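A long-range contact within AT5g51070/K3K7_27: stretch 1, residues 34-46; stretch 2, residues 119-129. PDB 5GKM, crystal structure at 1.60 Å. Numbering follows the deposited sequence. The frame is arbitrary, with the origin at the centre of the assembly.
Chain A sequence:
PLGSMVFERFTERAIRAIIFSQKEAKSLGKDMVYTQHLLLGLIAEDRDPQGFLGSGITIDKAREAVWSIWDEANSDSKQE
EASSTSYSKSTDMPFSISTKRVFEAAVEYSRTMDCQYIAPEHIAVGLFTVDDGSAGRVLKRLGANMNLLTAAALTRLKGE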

# COMPACT_ATOMS: atom_id res chain seq x y z
N TYR A 34 6.96 -5.05 -1.76
CA TYR A 34 5.87 -5.98 -1.82
C TYR A 34 4.63 -5.32 -1.17
O TYR A 34 4.70 -4.24 -0.74
CB TYR A 34 6.22 -7.31 -1.20
CG TYR A 34 7.13 -8.20 -2.02
CD1 TYR A 34 8.48 -8.04 -2.00
CD2 TYR A 34 6.60 -9.20 -2.78
CE1 TYR A 34 9.29 -8.86 -2.74
CE2 TYR A 34 7.40 -10.03 -3.53
CZ TYR A 34 8.75 -9.84 -3.53
OH TYR A 34 9.53 -10.70 -4.24
N THR A 35 3.51 -6.01 -1.19
CA THR A 35 2.27 -5.34 -0.87
C THR A 35 2.14 -4.92 0.58
O THR A 35 1.47 -4.01 0.86
CB THR A 35 1.02 -6.08 -1.37
OG1 THR A 35 1.03 -7.42 -0.92
CG2 THR A 35 1.02 -6.03 -2.83
N GLN A 36 2.77 -5.66 1.47
CA GLN A 36 2.78 -5.22 2.86
C GLN A 36 3.54 -3.88 3.04
O GLN A 36 3.27 -3.14 3.90
CB GLN A 36 3.31 -6.31 3.82
CG GLN A 36 4.79 -6.60 3.72
CD GLN A 36 5.14 -7.63 2.67
OE1 GLN A 36 4.40 -7.90 1.77
NE2 GLN A 36 6.29 -8.23 2.84
N HIS A 37 4.54 -3.67 2.21
CA HIS A 37 5.24 -2.42 2.21
C HIS A 37 4.43 -1.27 1.69
O HIS A 37 4.52 -0.18 2.14
CB HIS A 37 6.59 -2.53 1.52
CG HIS A 37 7.36 -3.74 1.93
ND1 HIS A 37 7.79 -4.67 1.06
CD2 HIS A 37 7.75 -4.17 3.18
CE1 HIS A 37 8.42 -5.63 1.73
NE2 HIS A 37 8.40 -5.32 3.03
N LEU A 38 3.66 -1.57 0.66
CA LEU A 38 2.72 -0.59 0.15
C LEU A 38 1.70 -0.21 1.24
O LEU A 38 1.34 0.90 1.36
CB LEU A 38 2.01 -1.15 -1.08
CG LEU A 38 1.01 -0.19 -1.70
CD1 LEU A 38 1.64 1.14 -2.11
CD2 LEU A 38 0.32 -0.85 -2.87
N LEU A 39 1.30 -1.19 2.01
CA LEU A 39 0.38 -0.91 3.09
C LEU A 39 1.03 0.06 4.06
O LEU A 39 0.41 0.97 4.47
CB LEU A 39 -0.03 -2.20 3.80
CG LEU A 39 -0.89 -2.03 5.04
CD1 LEU A 39 -2.22 -1.36 4.73
CD2 LEU A 39 -1.11 -3.38 5.67
N LEU A 40 2.29 -0.17 4.35
CA LEU A 40 3.00 0.74 5.22
C LEU A 40 3.07 2.17 4.66
O LEU A 40 2.87 3.09 5.34
CB LEU A 40 4.39 0.24 5.57
CG LEU A 40 4.49 -1.05 6.37
CD1 LEU A 40 5.94 -1.44 6.63
CD2 LEU A 40 3.77 -0.93 7.70
N GLY A 41 3.33 2.29 3.37
CA GLY A 41 3.37 3.58 2.76
C GLY A 41 2.06 4.34 2.82
O GLY A 41 2.03 5.49 3.02
N LEU A 42 0.98 3.61 2.61
CA LEU A 42 -0.33 4.21 2.72
C LEU A 42 -0.66 4.67 4.11
O LEU A 42 -1.21 5.68 4.28
CB LEU A 42 -1.42 3.24 2.25
CG LEU A 42 -1.43 2.91 0.75
CD1 LEU A 42 -2.27 1.67 0.51
CD2 LEU A 42 -1.89 4.03 -0.14
N ILE A 43 -0.31 3.85 5.07
CA ILE A 43 -0.48 4.22 6.47
C ILE A 43 0.37 5.43 6.84
O ILE A 43 -0.11 6.33 7.45
CB ILE A 43 -0.19 3.03 7.43
CG1 ILE A 43 -1.23 1.93 7.21
CG2 ILE A 43 -0.21 3.47 8.88
CD1 ILE A 43 -0.88 0.62 7.81
N ALA A 44 1.60 5.43 6.38
CA ALA A 44 2.45 6.55 6.68
C ALA A 44 1.95 7.87 6.08
O ALA A 44 2.17 8.92 6.60
CB ALA A 44 3.87 6.27 6.23
N GLU A 45 1.39 7.80 4.90
CA GLU A 45 0.92 8.97 4.22
C GLU A 45 -0.35 9.59 4.80
O GLU A 45 -0.52 10.77 4.77
CB GLU A 45 0.80 8.69 2.72
CG GLU A 45 0.51 9.89 1.83
CD GLU A 45 -0.92 10.35 1.90
OE1 GLU A 45 -1.80 9.54 2.15
OE2 GLU A 45 -1.10 11.52 1.67
N ASP A 46 -1.24 8.74 5.29
CA ASP A 46 -2.58 9.22 5.62
C ASP A 46 -2.51 10.15 6.86
O ASP A 46 -2.03 9.77 7.83
CB ASP A 46 -3.47 8.00 5.83
CG ASP A 46 -4.93 8.32 6.01
OD1 ASP A 46 -5.29 9.46 6.12
OD2 ASP A 46 -5.67 7.39 5.96
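Stretch 2 119-129: APEHIAVGLFT

Two helices far apart in sequence pack against each other in a roughly antiparallel, largely apolar contact, in which one leucine from each side sits as a knob in a hole of the other and no hydrogen bond crosses between them. Stretch 2 begins with Ala119 at the N-cap position and turns helical from Pro120 onward; its helix lies on helix 35-45 of stretch 1 with N-to-C directions 149° apart (signed crossing angle -149°) and axes 10.8 Å apart at closest approach. Because the directions oppose, the start of one helix meets the later part of the other: the CA of Thr35 is 7.2 Å from the CA of Leu127, and the CA of Leu42 is 6.9 Å from the CA of Pro120. Backbone phi/psi values from Pro120 to Leu127 stay close to -62/-40, and i to i+4 hydrogen bonds such as Ala124 N to Pro120 O (2.8 Å) and Leu127 N to Ile123 O (2.9 Å) hold this segment in regular helical form. At its start, Ala119 N donates to His122 ND1 at 2.9 Å, much as Tyr34 N donates to His37 ND1 at 3.0 Å in stretch 1.

Leu127, with chi1 t and chi2 p, points toward stretch 1 and sits among Thr35, Leu38, Leu39 and Leu42. Its CD1 reaches to 3.6 Å from Thr35 CB and 4.3 Å from Leu38 CD2, while its CD2 lies 3.9 Å from Leu39 CB and 3.7 Å from Leu42 CD1; the two methyls thus spread over different neighbours. Leu42, with chi1 m and chi2 t, answers from stretch 1, sitting among Pro120, Ile123, Ala124 and Leu127. Its CD2 is 4.0 Å from Pro120 CB, and its CD1 is 4.1 Å from Ile123 CG2 and 4.4 Å from Ala124 CB. Ile123 also meets the preceding turn of helix 35-45, where its CG2 is 3.7 Å from Leu38 CD2.

Around these knobs the contact thins out. Phe128 starts sideways, but the end of its side chain comes nearer, and Leu39 CD1 lies at the ring edge, 4.1 Å from Phe128 CZ. Near the other end, Glu45 OE1 approaches Pro120 CG to 4.1 Å without a polar partner in stretch 2; its carboxylate is hydrogen-bonded elsewhere in the structure. Together the two stretches bury 402 Å², with Leu127 and Leu42 the most heavily covered residues.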

# COMPACT_ATOMS: atom_id res chain seq x y z
N ALA A 119 -6.10 8.12 -6.52
CA ALA A 119 -5.79 8.52 -5.18
C ALA A 119 -5.32 7.35 -4.34
O ALA A 119 -5.43 6.27 -4.68
CB ALA A 119 -6.98 9.21 -4.53
N PRO A 120 -4.84 7.67 -3.14
CA PRO A 120 -4.43 6.59 -2.24
C PRO A 120 -5.59 5.61 -1.94
O PRO A 120 -5.39 4.47 -1.72
CB PRO A 120 -4.04 7.34 -0.96
CG PRO A 120 -3.56 8.63 -1.42
CD PRO A 120 -4.50 8.97 -2.55
N GLU A 121 -6.78 6.16 -1.94
CA GLU A 121 -7.95 5.37 -1.65
C GLU A 121 -8.20 4.31 -2.73
O GLU A 121 -8.60 3.26 -2.45
CB GLU A 121 -9.14 6.26 -1.44
CG GLU A 121 -9.01 7.03 -0.16
CD GLU A 121 -8.12 8.26 -0.22
OE1 GLU A 121 -7.78 8.77 -1.24
OE2 GLU A 121 -7.83 8.70 0.83
N HIS A 122 -7.95 4.66 -3.98
CA HIS A 122 -8.02 3.70 -5.05
C HIS A 122 -6.98 2.62 -4.90
O HIS A 122 -7.21 1.51 -5.20
CB HIS A 122 -7.79 4.34 -6.40
CG HIS A 122 -8.84 5.35 -6.80
ND1 HIS A 122 -8.59 6.65 -6.95
CD2 HIS A 122 -10.16 5.18 -7.08
CE1 HIS A 122 -9.70 7.26 -7.32
NE2 HIS A 122 -10.65 6.37 -7.38
N ILE A 123 -5.78 3.02 -4.49
CA ILE A 123 -4.72 2.07 -4.22
C ILE A 123 -5.10 1.13 -3.08
O ILE A 123 -4.84 0.00 -3.13
CB ILE A 123 -3.34 2.72 -3.93
CG1 ILE A 123 -2.94 3.60 -5.12
CG2 ILE A 123 -2.31 1.65 -3.58
CD1 ILE A 123 -1.73 4.49 -4.90
N ALA A 124 -5.71 1.68 -2.05
CA ALA A 124 -6.15 0.83 -0.96
C ALA A 124 -7.21 -0.19 -1.40
O ALA A 124 -7.16 -1.29 -1.01
CB ALA A 124 -6.69 1.67 0.20
N VAL A 125 -8.13 0.24 -2.23
CA VAL A 125 -9.15 -0.68 -2.69
C VAL A 125 -8.47 -1.79 -3.46
O VAL A 125 -8.81 -2.90 -3.32
CB VAL A 125 -10.24 -0.02 -3.56
CG1 VAL A 125 -11.25 -1.06 -4.03
CG2 VAL A 125 -10.95 1.02 -2.72
N GLY A 126 -7.49 -1.43 -4.25
CA GLY A 126 -6.74 -2.43 -4.98
C GLY A 126 -6.01 -3.37 -4.06
O GLY A 126 -6.02 -4.52 -4.24
N LEU A 127 -5.39 -2.80 -3.04
CA LEU A 127 -4.57 -3.56 -2.18
C LEU A 127 -5.39 -4.60 -1.47
O LEU A 127 -4.95 -5.69 -1.24
CB LEU A 127 -3.89 -2.63 -1.18
CG LEU A 127 -2.98 -3.17 -0.10
CD1 LEU A 127 -1.85 -3.92 -0.76
CD2 LEU A 127 -2.43 -2.06 0.77
N PHE A 128 -6.60 -4.23 -1.14
CA PHE A 128 -7.44 -5.06 -0.32
C PHE A 128 -8.33 -5.97 -1.15
O PHE A 128 -9.19 -6.58 -0.60
CB PHE A 128 -8.32 -4.21 0.62
CG PHE A 128 -7.53 -3.34 1.56
CD1 PHE A 128 -6.30 -3.75 1.98
CD2 PHE A 128 -8.01 -2.13 2.03
CE1 PHE A 128 -5.55 -2.98 2.81
CE2 PHE A 128 -7.25 -1.34 2.88
CZ PHE A 128 -6.02 -1.77 3.24
N THR A 129 -8.18 -5.94 -2.46
CA THR A 129 -8.91 -6.84 -3.34
C THR A 129 -8.10 -7.71 -4.26
O THR A 129 -8.58 -8.72 -4.66
CB THR A 129 -9.96 -6.12 -4.16
OG1 THR A 129 -9.36 -5.11 -4.94
CG2 THR A 129 -11.03 -5.49 -3.29